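WGR domain-containing protein (Bacteroides fragilis, PDB 2RA8) is of unknown function, but combines an N-terminal WGR domain, a module that probably binds nucleic acid, with a leucine-rich repeat domain. Local coordinates at residues V94-D98 / D126-I131; F138-L144 / V167-L173; Q8-Q13 / M76-A80. All blocks are in the same frame, centred on the assembly; numbering follows the deposited sequence.

Contact 1: residues V94-D98 / D126-I131; sequences VNLMD and DIADGI
M97, a selenomethionine, reaches out of the first turn of helix 96-102 and lays its outer part, from CG onward, on helix 125-132. Its CB points at the second helix without yet touching it. The next atom, CG, arrives between a backbone oxygen and a methyl: it lies 3.4 Å from D126 O and 3.6 Å from I127 CD1. The chain then bends at chi2 (-74°), which brings selenium down onto the backbone, with SE 3.7 Å from G130 CA. G130, with no side chain, leaves its backbone open to the selenium here. Bending again at chi3 (117°), the chain turns its terminal methyl across the helix, toward I127 and I131, CE lying 3.8 Å from I131 CG1. M97 is a knob in a hole made by D126, I127, G130 and I131. The two helices flank strand 111-114 in sequence, and their contact is part of the helical layer along the parallel sheet of the leucine-rich repeat domain. Beside the knob, L96 turns one branch to I127, CD2 lying 3.7 Å from I127 CD1, while I127 also packs on W146 of strand 143-146. At the more exposed end N95 is the N-cap of helix 96-102: its OD1 accepts from D98 N at 2.9 Å, with the donor tilted 18° from the carbonyl plane. N95 ND2 remains 3.9 Å from D126 OD2.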
ATOM      1  N   VAL A  94      12.000  24.928 -10.036  1.00 39.15           N
ATOM      2  CA  VAL A  94      13.020  23.887 -10.100  1.00 34.28           C
ATOM      3  C   VAL A  94      12.805  22.959 -11.269  1.00 34.73           C
ATOM      4  O   VAL A  94      11.684  22.539 -11.551  1.00 39.64           O
ATOM      5  CB  VAL A  94      13.061  23.065  -8.785  1.00 35.25           C
ATOM      6  CG1 VAL A  94      14.031  21.903  -8.923  1.00 29.18           C
ATOM      7  CG2 VAL A  94      13.498  23.965  -7.628  1.00 26.78           C
ATOM      8  N   ASN A  95      13.896  22.642 -11.954  1.00 36.04           N
ATOM      9  CA  ASN A  95      13.887  21.767 -13.122  1.00 32.22           C
ATOM     10  C   ASN A  95      14.422  20.404 -12.713  1.00 35.47           C
ATOM     11  O   ASN A  95      15.562  20.298 -12.277  1.00 28.77           O
ATOM     12  CB  ASN A  95      14.776  22.397 -14.213  1.00 35.91           C
ATOM     13  CG  ASN A  95      15.004  21.482 -15.392  1.00 47.25           C
ATOM     14  OD1 ASN A  95      15.639  20.433 -15.265  1.00 73.62           O
ATOM     15  ND2 ASN A  95      14.491  21.874 -16.556  1.00 72.63           N
ATOM     16  N   LEU A  96      13.610  19.357 -12.857  1.00 27.17           N
ATOM     17  CA  LEU A  96      14.016  18.004 -12.465  1.00 24.95           C
ATOM     18  C   LEU A  96      15.336  17.570 -13.031  1.00 22.87           C
ATOM     19  O   LEU A  96      16.160  16.983 -12.332  1.00 26.81           O
ATOM     20  CB  LEU A  96      12.946  16.971 -12.866  1.00 22.20           C
ATOM     21  CG  LEU A  96      13.253  15.508 -12.491  1.00 30.16           C
ATOM     22  CD1 LEU A  96      13.436  15.391 -10.977  1.00 22.99           C
ATOM     23  CD2 LEU A  96      12.131  14.595 -12.965  1.00 26.98           C
HETATM   24  N   MSE A  97      15.551  17.831 -14.311  1.00 25.21           N
HETATM   25  CA  MSE A  97      16.805  17.440 -14.942  1.00 35.41           C
HETATM   26  C   MSE A  97      17.984  18.087 -14.280  1.00 37.97           C
HETATM   27  O   MSE A  97      19.083  17.527 -14.272  1.00 31.33           O
HETATM   28  CB  MSE A  97      16.786  17.797 -16.417  1.00 29.00           C
HETATM   29  CG  MSE A  97      16.319  16.664 -17.291  1.00 28.72           C
HETATM   30 SE   MSE A  97      17.704  15.327 -17.429  1.00 35.70          SE
HETATM   31  CE  MSE A  97      16.855  13.803 -16.613  1.00 52.54           C
ATOM     32  N   ASP A  98      17.773  19.272 -13.711  1.00 34.53           N
ATOM     33  CA  ASP A  98      18.854  19.968 -13.025  1.00 37.78           C
ATOM     34  C   ASP A  98      19.136  19.307 -11.698  1.00 39.89           C
ATOM     35  O   ASP A  98      20.283  19.290 -11.246  1.00 43.81           O
ATOM     36  CB  ASP A  98      18.509  21.446 -12.799  1.00 40.77           C
ATOM     37  CG  ASP A  98      18.533  22.254 -14.084  1.00 50.12           C
ATOM     38  OD1 ASP A  98      19.434  22.019 -14.921  1.00 40.11           O
ATOM     39  OD2 ASP A  98      17.662  23.134 -14.252  1.00 59.47           O
ATOM     40  N   ASP A 126      11.890  16.858 -21.631  1.00 22.19           N
ATOM     41  CA  ASP A 126      13.057  17.501 -21.034  1.00 27.91           C
ATOM     42  C   ASP A 126      13.986  16.482 -20.450  1.00 27.14           C
ATOM     43  O   ASP A 126      15.209  16.604 -20.550  1.00 30.19           O
ATOM     44  CB  ASP A 126      12.635  18.465 -19.921  1.00 24.39           C
ATOM     45  CG  ASP A 126      12.209  19.813 -20.448  1.00 48.41           C
ATOM     46  OD1 ASP A 126      11.465  19.856 -21.449  1.00 41.22           O
ATOM     47  OD2 ASP A 126      12.612  20.832 -19.849  1.00 56.71           O
ATOM     48  N   ILE A 127      13.397  15.466 -19.825  1.00 19.90           N
ATOM     49  CA  ILE A 127      14.159  14.401 -19.190  1.00 19.90           C
ATOM     50  C   ILE A 127      14.837  13.556 -20.251  1.00 19.90           C
ATOM     51  O   ILE A 127      16.040  13.301 -20.177  1.00 25.43           O
ATOM     52  CB  ILE A 127      13.229  13.524 -18.332  1.00 19.90           C
ATOM     53  CG1 ILE A 127      12.326  14.425 -17.447  1.00 19.90           C
ATOM     54  CG2 ILE A 127      14.048  12.572 -17.488  1.00 19.90           C
ATOM     55  CD1 ILE A 127      13.089  15.347 -16.506  1.00 19.90           C
ATOM     56  N   ALA A 128      14.079  13.122 -21.250  1.00 20.05           N
ATOM     57  CA  ALA A 128      14.666  12.314 -22.313  1.00 27.07           C
ATOM     58  C   ALA A 128      15.768  13.086 -23.019  1.00 31.99           C
ATOM     59  O   ALA A 128      16.856  12.555 -23.252  1.00 25.50           O
ATOM     60  CB  ALA A 128      13.603  11.896 -23.306  1.00 23.40           C
ATOM     61  N   ASP A 129      15.485  14.343 -23.360  1.00 25.52           N
ATOM     62  CA  ASP A 129      16.448  15.201 -24.047  1.00 25.34           C
ATOM     63  C   ASP A 129      17.649  15.471 -23.180  1.00 28.18           C
ATOM     64  O   ASP A 129      18.793  15.393 -23.645  1.00 30.82           O
ATOM     65  CB  ASP A 129      15.800  16.533 -24.435  1.00 36.86           C
ATOM     66  CG  ASP A 129      14.844  16.399 -25.612  1.00 45.91           C
ATOM     67  OD1 ASP A 129      14.084  15.406 -25.659  1.00 44.95           O
ATOM     68  OD2 ASP A 129      14.848  17.291 -26.485  1.00 64.24           O
ATOM     69  N   GLY A 130      17.393  15.791 -21.914  1.00 22.29           N
ATOM     70  CA  GLY A 130      18.477  16.058 -20.987  1.00 22.44           C
ATOM     71  C   GLY A 130      19.439  14.885 -20.890  1.00 25.86           C
ATOM     72  O   GLY A 130      20.656  15.073 -20.909  1.00 29.65           O
ATOM     73  N   ILE A 131      18.908  13.671 -20.789  1.00 23.77           N
ATOM     74  CA  ILE A 131      19.763  12.492 -20.693  1.00 29.01           C
ATOM     75  C   ILE A 131      20.547  12.294 -21.974  1.00 31.52           C
ATOM     76  O   ILE A 131      21.760  12.096 -21.942  1.00 36.33           O
ATOM     77  CB  ILE A 131      18.927  11.214 -20.382  1.00 23.69           C
ATOM     78  CG1 ILE A 131      18.437  11.254 -18.926  1.00 20.52           C
ATOM     79  CG2 ILE A 131      19.769   9.963 -20.626  1.00 26.15           C
ATOM     80  CD1 ILE A 131      17.369  10.191 -18.595  1.00 10.17           C
TER

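Contact 2: residues F138-L144 / V167-L173; sequences FAHFEGL and VLDAMPL
L144, at the start of strand 143-146, pushes its CD2 methyl into a shallow hollow on the segment that runs out of helix 165-169. Three side chains line the hollow at similar range: L144 CD2 is 4.3 Å from V167 CG1, 4.3 Å from L168 CD2 and 4.2 Å from M171 CE. The leucine and M171 side chains meet at about a right angle, the CD2 methyl touching both SE and CE of M171. M171, a selenomethionine, is the long ridge of the contact. With chi1 at -62° it leaves the backbone alongside the type I turn F138-F141, its CG passing 3.5 Å from F138 O; further out, SE comes to 4.2 Å from F141 CB. The methyl at its end lies obliquely by the F138 ring and beside L144. The contact joins elements of the beta-alpha-beta unit of strand 143-146, helix 165-169 and strand 176-180, a crossover of the leucine-rich repeat domain. I131 of helix 125-132 adds cover to F138, V167 and M171. At the other, more exposed end the bump is L173. Its CB lies 3.6 Å from F141 O, and its CD2 branch lies against the A139 carbonyl, so this leucine runs along the outer, carbonyl-lined side of the turn. No hydrogen bond crosses between the segments. Between them cohesion probably comes from fit and apolar burial, perhaps at some polar cost: A170 O, buried against A139 CA at 3.6 Å, has no hydrogen-bonding partner in the model.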
ATOM      1  N   PHE A 138      25.223   9.345 -17.692  1.00 22.13           N
ATOM      2  CA  PHE A 138      24.283   8.248 -17.466  1.00 24.21           C
ATOM      3  C   PHE A 138      24.724   6.972 -18.137  1.00 29.31           C
ATOM      4  O   PHE A 138      24.054   5.940 -18.047  1.00 26.10           O
ATOM      5  CB  PHE A 138      22.878   8.617 -17.989  1.00 28.90           C
ATOM      6  CG  PHE A 138      22.289   9.853 -17.360  1.00 27.44           C
ATOM      7  CD1 PHE A 138      22.606  11.120 -17.844  1.00 21.75           C
ATOM      8  CD2 PHE A 138      21.420   9.749 -16.281  1.00 17.81           C
ATOM      9  CE1 PHE A 138      22.063  12.264 -17.257  1.00 22.47           C
ATOM     10  CE2 PHE A 138      20.870  10.886 -15.688  1.00 21.91           C
ATOM     11  CZ  PHE A 138      21.196  12.145 -16.178  1.00 20.96           C
ATOM     12  N   ALA A 139      25.863   7.028 -18.814  1.00 25.55           N
ATOM     13  CA  ALA A 139      26.371   5.858 -19.514  1.00 33.82           C
ATOM     14  C   ALA A 139      26.641   4.691 -18.598  1.00 26.05           C
ATOM     15  O   ALA A 139      26.694   3.545 -19.056  1.00 29.24           O
ATOM     16  CB  ALA A 139      27.643   6.227 -20.279  1.00 36.07           C
ATOM     17  N   HIS A 140      26.796   4.960 -17.303  1.00 22.48           N
ATOM     18  CA  HIS A 140      27.099   3.904 -16.338  1.00 25.68           C
ATOM     19  C   HIS A 140      25.940   3.127 -15.726  1.00 21.95           C
ATOM     20  O   HIS A 140      26.135   2.037 -15.189  1.00 29.95           O
ATOM     21  CB  HIS A 140      27.956   4.470 -15.188  1.00 22.20           C
ATOM     22  CG  HIS A 140      27.205   5.344 -14.228  1.00 25.58           C
ATOM     23  ND1 HIS A 140      26.894   6.661 -14.499  1.00 20.97           N
ATOM     24  CD2 HIS A 140      26.726   5.093 -12.986  1.00 21.60           C
ATOM     25  CE1 HIS A 140      26.260   7.184 -13.462  1.00 21.89           C
ATOM     26  NE2 HIS A 140      26.146   6.254 -12.529  1.00 22.05           N
ATOM     27  N   PHE A 141      24.732   3.669 -15.797  1.00 25.89           N
ATOM     28  CA  PHE A 141      23.584   3.001 -15.190  1.00 16.06           C
ATOM     29  C   PHE A 141      23.250   1.604 -15.690  1.00 16.49           C
ATOM     30  O   PHE A 141      23.331   1.305 -16.885  1.00 24.93           O
ATOM     31  CB  PHE A 141      22.361   3.910 -15.295  1.00 23.42           C
ATOM     32  CG  PHE A 141      22.384   5.041 -14.325  1.00 18.69           C
ATOM     33  CD1 PHE A 141      22.080   4.827 -12.988  1.00 25.47           C
ATOM     34  CD2 PHE A 141      22.731   6.319 -14.733  1.00 19.72           C
ATOM     35  CE1 PHE A 141      22.120   5.866 -12.079  1.00 18.69           C
ATOM     36  CE2 PHE A 141      22.772   7.367 -13.821  1.00 22.95           C
ATOM     37  CZ  PHE A 141      22.468   7.138 -12.497  1.00 28.49           C
ATOM     38  N   GLU A 142      22.880   0.737 -14.750  1.00 15.19           N
ATOM     39  CA  GLU A 142      22.537  -0.642 -15.056  1.00 16.95           C
ATOM     40  C   GLU A 142      21.063  -0.902 -14.888  1.00 15.79           C
ATOM     41  O   GLU A 142      20.552  -1.930 -15.326  1.00 19.50           O
ATOM     42  CB  GLU A 142      23.329  -1.586 -14.145  1.00 10.58           C
ATOM     43  CG  GLU A 142      24.829  -1.286 -14.158  1.00 24.16           C
ATOM     44  CD  GLU A 142      25.640  -2.281 -13.372  1.00 24.37           C
ATOM     45  OE1 GLU A 142      25.082  -2.887 -12.431  1.00 19.62           O
ATOM     46  OE2 GLU A 142      26.838  -2.441 -13.686  1.00 31.09           O
ATOM     47  N   GLY A 143      20.368   0.026 -14.242  1.00 21.93           N
ATOM     48  CA  GLY A 143      18.943  -0.140 -14.046  1.00 22.94           C
ATOM     49  C   GLY A 143      18.216   1.179 -14.191  1.00 25.01           C
ATOM     50  O   GLY A 143      18.688   2.203 -13.714  1.00 19.58           O
ATOM     51  N   LEU A 144      17.064   1.152 -14.854  1.00 20.35           N
ATOM     52  CA  LEU A 144      16.258   2.344 -15.066  1.00 21.75           C
ATOM     53  C   LEU A 144      14.787   2.061 -14.854  1.00  8.91           C
ATOM     54  O   LEU A 144      14.221   1.164 -15.479  1.00 15.55           O
ATOM     55  CB  LEU A 144      16.454   2.876 -16.495  1.00 24.35           C
ATOM     56  CG  LEU A 144      15.489   3.986 -16.951  1.00 17.32           C
ATOM     57  CD1 LEU A 144      15.662   5.218 -16.062  1.00 13.73           C
ATOM     58  CD2 LEU A 144      15.749   4.335 -18.413  1.00 21.01           C
ATOM     59  N   VAL A 167      17.080   7.501 -25.152  1.00 28.75           N
ATOM     60  CA  VAL A 167      17.508   7.408 -23.761  1.00 25.79           C
ATOM     61  C   VAL A 167      18.135   6.059 -23.527  1.00 22.67           C
ATOM     62  O   VAL A 167      19.172   5.957 -22.874  1.00 27.86           O
ATOM     63  CB  VAL A 167      16.315   7.608 -22.792  1.00 25.10           C
ATOM     64  CG1 VAL A 167      16.739   7.311 -21.362  1.00 33.34           C
ATOM     65  CG2 VAL A 167      15.813   9.045 -22.896  1.00 17.20           C
ATOM     66  N   LEU A 168      17.520   5.012 -24.067  1.00 24.18           N
ATOM     67  CA  LEU A 168      18.065   3.676 -23.917  1.00 21.78           C
ATOM     68  C   LEU A 168      19.396   3.586 -24.654  1.00 28.23           C
ATOM     69  O   LEU A 168      20.296   2.861 -24.227  1.00 19.69           O
ATOM     70  CB  LEU A 168      17.082   2.626 -24.461  1.00 20.58           C
ATOM     71  CG  LEU A 168      15.692   2.607 -23.785  1.00 27.88           C
ATOM     72  CD1 LEU A 168      14.840   1.528 -24.423  1.00 21.64           C
ATOM     73  CD2 LEU A 168      15.822   2.360 -22.283  1.00 19.54           C
ATOM     74  N   ASP A 169      19.536   4.329 -25.752  1.00 24.62           N
ATOM     75  CA  ASP A 169      20.789   4.309 -26.514  1.00 26.85           C
ATOM     76  C   ASP A 169      21.917   4.964 -25.745  1.00 26.16           C
ATOM     77  O   ASP A 169      23.078   4.603 -25.926  1.00 29.07           O
ATOM     78  CB  ASP A 169      20.633   5.019 -27.871  1.00 18.12           C
ATOM     79  CG  ASP A 169      19.679   4.290 -28.817  1.00 25.77           C
ATOM     80  OD1 ASP A 169      19.356   3.107 -28.566  1.00 22.38           O
ATOM     81  OD2 ASP A 169      19.261   4.907 -29.821  1.00 27.16           O
ATOM     82  N   ALA A 170      21.580   5.932 -24.894  1.00 21.19           N
ATOM     83  CA  ALA A 170      22.566   6.638 -24.067  1.00 17.76           C
ATOM     84  C   ALA A 170      22.965   5.840 -22.814  1.00 15.10           C
ATOM     85  O   ALA A 170      23.860   6.239 -22.068  1.00 21.12           O
ATOM     86  CB  ALA A 170      22.013   8.020 -23.654  1.00 20.00           C
HETATM   87  N   MSE A 171      22.311   4.705 -22.586  1.00 22.68           N
HETATM   88  CA  MSE A 171      22.618   3.864 -21.435  1.00 17.54           C
HETATM   89  C   MSE A 171      22.891   2.472 -21.915  1.00 20.03           C
HETATM   90  O   MSE A 171      22.085   1.566 -21.734  1.00 21.38           O
HETATM   91  CB  MSE A 171      21.435   3.864 -20.460  1.00 16.46           C
HETATM   92  CG  MSE A 171      21.157   5.243 -19.915  1.00 14.81           C
HETATM   93 SE   MSE A 171      19.842   5.214 -18.451  1.00 44.64          SE
HETATM   94  CE  MSE A 171      19.002   6.904 -18.769  1.00 22.35           C
ATOM     95  N   PRO A 172      24.056   2.266 -22.543  1.00 20.38           N
ATOM     96  CA  PRO A 172      24.402   0.939 -23.061  1.00 18.95           C
ATOM     97  C   PRO A 172      24.648  -0.150 -22.041  1.00 16.38           C
ATOM     98  O   PRO A 172      24.675  -1.327 -22.392  1.00 26.79           O
ATOM     99  CB  PRO A 172      25.626   1.220 -23.935  1.00 19.31           C
ATOM    100  CG  PRO A 172      26.292   2.377 -23.229  1.00 15.88           C
ATOM    101  CD  PRO A 172      25.113   3.256 -22.832  1.00 19.93           C
ATOM    102  N   LEU A 173      24.817   0.229 -20.776  1.00 18.64           N
ATOM    103  CA  LEU A 173      25.069  -0.750 -19.718  1.00 22.93           C
ATOM    104  C   LEU A 173      23.822  -1.205 -18.983  1.00 16.14           C
ATOM    105  O   LEU A 173      23.893  -2.066 -18.104  1.00 15.85           O
ATOM    106  CB  LEU A 173      26.095  -0.188 -18.716  1.00 17.94           C
ATOM    107  CG  LEU A 173      27.570  -0.636 -18.827  1.00 39.66           C
ATOM    108  CD1 LEU A 173      27.983  -0.826 -20.275  1.00 36.41           C
ATOM    109  CD2 LEU A 173      28.464   0.396 -18.129  1.00 24.76           C
TER

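Contact 3: residues Q8-Q13 / M76-A80; sequences QDFKSQ and MKVEA
Q13 and A80 meet at the seam between two domains. The Q8-Q13 segment is the connection of a beta hairpin, strands 3-8 and 13-21 of the WGR domain, while M76-A80 leads from helix 70-75 into strand 80-83, the edge strand of the leucine-rich repeat sheet. Packing is close on the inner side. The bend of Q13 at chi2 (-75°) swings its amide across the other segment: CG lies 3.6 Å from V78 CG1, and Q13 CD lies 3.6 Å from A80 CB. The A80 methyl also presses on the hairpin backbone, with CB 3.5 Å from D9 O. F10 turns away from this pair and lies on Q111 and T113 of strand 111-114. E79, whose CG takes the crowded position between its backbone N and carbonyl carbon (chi1 65°), brings that atom up beside the adjoining amides of Q8 and Q13; its carboxylate plane is 20° from that of the Q8 amide. Q8 keeps a close, partly exposed contact with M76, a selenomethionine, whose CE is 3.6 Å from Q8 CD. The loose side is at K77, which sets off from its backbone away from the hairpin, and at exposed K11; S12 packs on E152 of the second subunit. The bend is fixed from within: D9 OD1 makes an Asx turn with K11 N at 2.9 Å, extended to an Asx motif by S12 N, nearly straight at 2.6 Å.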
ATOM      1  N   GLN A   8      18.756  -5.116  -1.988  1.00 21.74           N
ATOM      2  CA  GLN A   8      18.876  -3.978  -2.907  1.00 21.02           C
ATOM      3  C   GLN A   8      18.057  -4.057  -4.180  1.00 27.50           C
ATOM      4  O   GLN A   8      18.178  -5.011  -4.948  1.00 20.22           O
ATOM      5  CB  GLN A   8      20.331  -3.795  -3.346  1.00 21.73           C
ATOM      6  CG  GLN A   8      21.289  -3.208  -2.324  1.00 21.69           C
ATOM      7  CD  GLN A   8      22.705  -3.189  -2.853  1.00 27.16           C
ATOM      8  OE1 GLN A   8      23.282  -4.242  -3.130  1.00 30.91           O
ATOM      9  NE2 GLN A   8      23.274  -1.996  -3.011  1.00 24.27           N
ATOM     10  N   ASP A   9      17.212  -3.057  -4.404  1.00 19.27           N
ATOM     11  CA  ASP A   9      16.444  -2.967  -5.641  1.00 22.89           C
ATOM     12  C   ASP A   9      16.265  -1.494  -5.938  1.00 14.54           C
ATOM     13  O   ASP A   9      16.942  -0.665  -5.319  1.00 23.64           O
ATOM     14  CB  ASP A   9      15.101  -3.743  -5.565  1.00 20.17           C
ATOM     15  CG  ASP A   9      14.094  -3.139  -4.604  1.00 28.63           C
ATOM     16  OD1 ASP A   9      14.372  -2.101  -3.978  1.00 27.31           O
ATOM     17  OD2 ASP A   9      13.003  -3.728  -4.485  1.00 23.23           O
ATOM     18  N   PHE A  10      15.396  -1.139  -6.879  1.00 18.48           N
ATOM     19  CA  PHE A  10      15.200   0.270  -7.213  1.00 16.91           C
ATOM     20  C   PHE A  10      14.826   1.139  -6.015  1.00 19.52           C
ATOM     21  O   PHE A  10      15.201   2.313  -5.952  1.00 27.12           O
ATOM     22  CB  PHE A  10      14.098   0.434  -8.291  1.00 20.20           C
ATOM     23  CG  PHE A  10      14.527   0.070  -9.695  1.00 19.22           C
ATOM     24  CD1 PHE A  10      15.533   0.782 -10.341  1.00 19.68           C
ATOM     25  CD2 PHE A  10      13.880  -0.956 -10.386  1.00 28.84           C
ATOM     26  CE1 PHE A  10      15.891   0.482 -11.662  1.00 12.54           C
ATOM     27  CE2 PHE A  10      14.229  -1.264 -11.701  1.00 20.39           C
ATOM     28  CZ  PHE A  10      15.237  -0.541 -12.341  1.00 23.19           C
ATOM     29  N   LYS A  11      14.102   0.573  -5.054  1.00 20.02           N
ATOM     30  CA  LYS A  11      13.649   1.343  -3.894  1.00 21.39           C
ATOM     31  C   LYS A  11      14.352   1.104  -2.572  1.00 24.12           C
ATOM     32  O   LYS A  11      14.495   2.033  -1.777  1.00 35.31           O
ATOM     33  CB  LYS A  11      12.152   1.147  -3.712  1.00 26.98           C
ATOM     34  N   SER A  12      14.789  -0.130  -2.318  1.00 24.36           N
ATOM     35  CA  SER A  12      15.467  -0.457  -1.061  1.00 17.70           C
ATOM     36  C   SER A  12      16.942  -0.690  -1.190  1.00 19.66           C
ATOM     37  O   SER A  12      17.399  -1.402  -2.079  1.00 22.87           O
ATOM     38  CB  SER A  12      14.853  -1.710  -0.428  1.00 24.53           C
ATOM     39  OG  SER A  12      13.479  -1.517  -0.151  1.00 34.91           O
ATOM     40  N   GLN A  13      17.697  -0.095  -0.277  1.00 28.59           N
ATOM     41  CA  GLN A  13      19.147  -0.237  -0.233  1.00 24.50           C
ATOM     42  C   GLN A  13      19.402  -0.372   1.252  1.00 25.78           C
ATOM     43  O   GLN A  13      19.749   0.594   1.928  1.00 18.02           O
ATOM     44  CB  GLN A  13      19.819   1.026  -0.789  1.00 21.89           C
ATOM     45  CG  GLN A  13      19.506   1.296  -2.268  1.00 24.35           C
ATOM     46  CD  GLN A  13      20.257   0.350  -3.205  1.00 19.95           C
ATOM     47  OE1 GLN A  13      19.677  -0.232  -4.128  1.00 21.27           O
ATOM     48  NE2 GLN A  13      21.556   0.199  -2.968  1.00 20.63           N
HETATM   49  N   MSE A  76      29.388  -0.921   1.987  1.00 20.90           N
HETATM   50  CA  MSE A  76      28.479  -0.711   0.865  1.00 26.14           C
HETATM   51  C   MSE A  76      27.715   0.585   0.992  1.00 28.90           C
HETATM   52  O   MSE A  76      27.389   1.024   2.095  1.00 32.36           O
HETATM   53  CB  MSE A  76      27.488  -1.879   0.747  1.00 25.65           C
HETATM   54  CG  MSE A  76      28.115  -3.174   0.247  1.00 28.76           C
HETATM   55 SE   MSE A  76      26.840  -4.655   0.152  1.00 46.36          SE
HETATM   56  CE  MSE A  76      25.919  -4.134  -1.471  1.00 47.03           C
ATOM     57  N   LYS A  77      27.426   1.209  -0.146  1.00 33.69           N
ATOM     58  CA  LYS A  77      26.697   2.473  -0.161  1.00 29.77           C
ATOM     59  C   LYS A  77      25.440   2.341  -0.968  1.00 24.84           C
ATOM     60  O   LYS A  77      25.304   1.406  -1.762  1.00 22.09           O
ATOM     61  CB  LYS A  77      27.563   3.580  -0.779  1.00 37.72           C
ATOM     62  CG  LYS A  77      28.910   3.795  -0.091  1.00 34.21           C
ATOM     63  CD  LYS A  77      28.756   4.472   1.262  1.00 33.77           C
ATOM     64  CE  LYS A  77      30.066   4.427   2.031  1.00 48.69           C
ATOM     65  NZ  LYS A  77      31.199   4.913   1.192  1.00 52.21           N
ATOM     66  N   VAL A  78      24.505   3.270  -0.760  1.00 25.50           N
ATOM     67  CA  VAL A  78      23.249   3.277  -1.511  1.00 25.28           C
ATOM     68  C   VAL A  78      23.613   3.409  -2.974  1.00 23.96           C
ATOM     69  O   VAL A  78      24.384   4.292  -3.344  1.00 24.32           O
ATOM     70  CB  VAL A  78      22.355   4.482  -1.117  1.00 21.54           C
ATOM     71  CG1 VAL A  78      21.115   4.523  -1.990  1.00 30.94           C
ATOM     72  CG2 VAL A  78      21.948   4.379   0.350  1.00 22.40           C
ATOM     73  N   GLU A  79      23.088   2.531  -3.820  1.00 24.91           N
ATOM     74  CA  GLU A  79      23.403   2.627  -5.238  1.00 17.93           C
ATOM     75  C   GLU A  79      22.180   2.735  -6.114  1.00 20.76           C
ATOM     76  O   GLU A  79      22.242   2.467  -7.315  1.00 18.06           O
ATOM     77  CB  GLU A  79      24.271   1.436  -5.687  1.00 23.99           C
ATOM     78  CG  GLU A  79      23.590   0.103  -5.592  1.00 32.26           C
ATOM     79  CD  GLU A  79      24.456  -1.029  -6.107  1.00 41.00           C
ATOM     80  OE1 GLU A  79      23.895  -2.108  -6.393  1.00 33.61           O
ATOM     81  OE2 GLU A  79      25.689  -0.843  -6.220  1.00 29.56           O
ATOM     82  N   ALA A  80      21.064   3.147  -5.513  1.00 13.97           N
ATOM     83  CA  ALA A  80      19.813   3.335  -6.233  1.00 15.50           C
ATOM     84  C   ALA A  80      19.177   4.584  -5.715  1.00 16.94           C
ATOM     85  O   ALA A  80      19.261   4.882  -4.522  1.00 20.35           O
ATOM     86  CB  ALA A  80      18.868   2.140  -6.014  1.00 17.32           C
TER

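How the contacts relate
Contacts 1 and 2 are neighbours in the leucine-rich repeat domain and share a seam: A128 and I131 of contact 1 pack on V167, M171 and F138 of contact 2. All three contacts are partly buried, but buried residues make up most of contacts 1 and 2 and are few in contact 3. The first two rely on apolar side chains with a selenomethionine at the centre, joining helix to helix, then strand and turn to helix and loop. Contact 3 lies at the WGR border, where glutamines and a glutamate mix with small or apolar side chains. Its F10 ring still reaches the backbone of G143 and L144 in contact 2, but its nearest atoms are about 12 Å from contact 1.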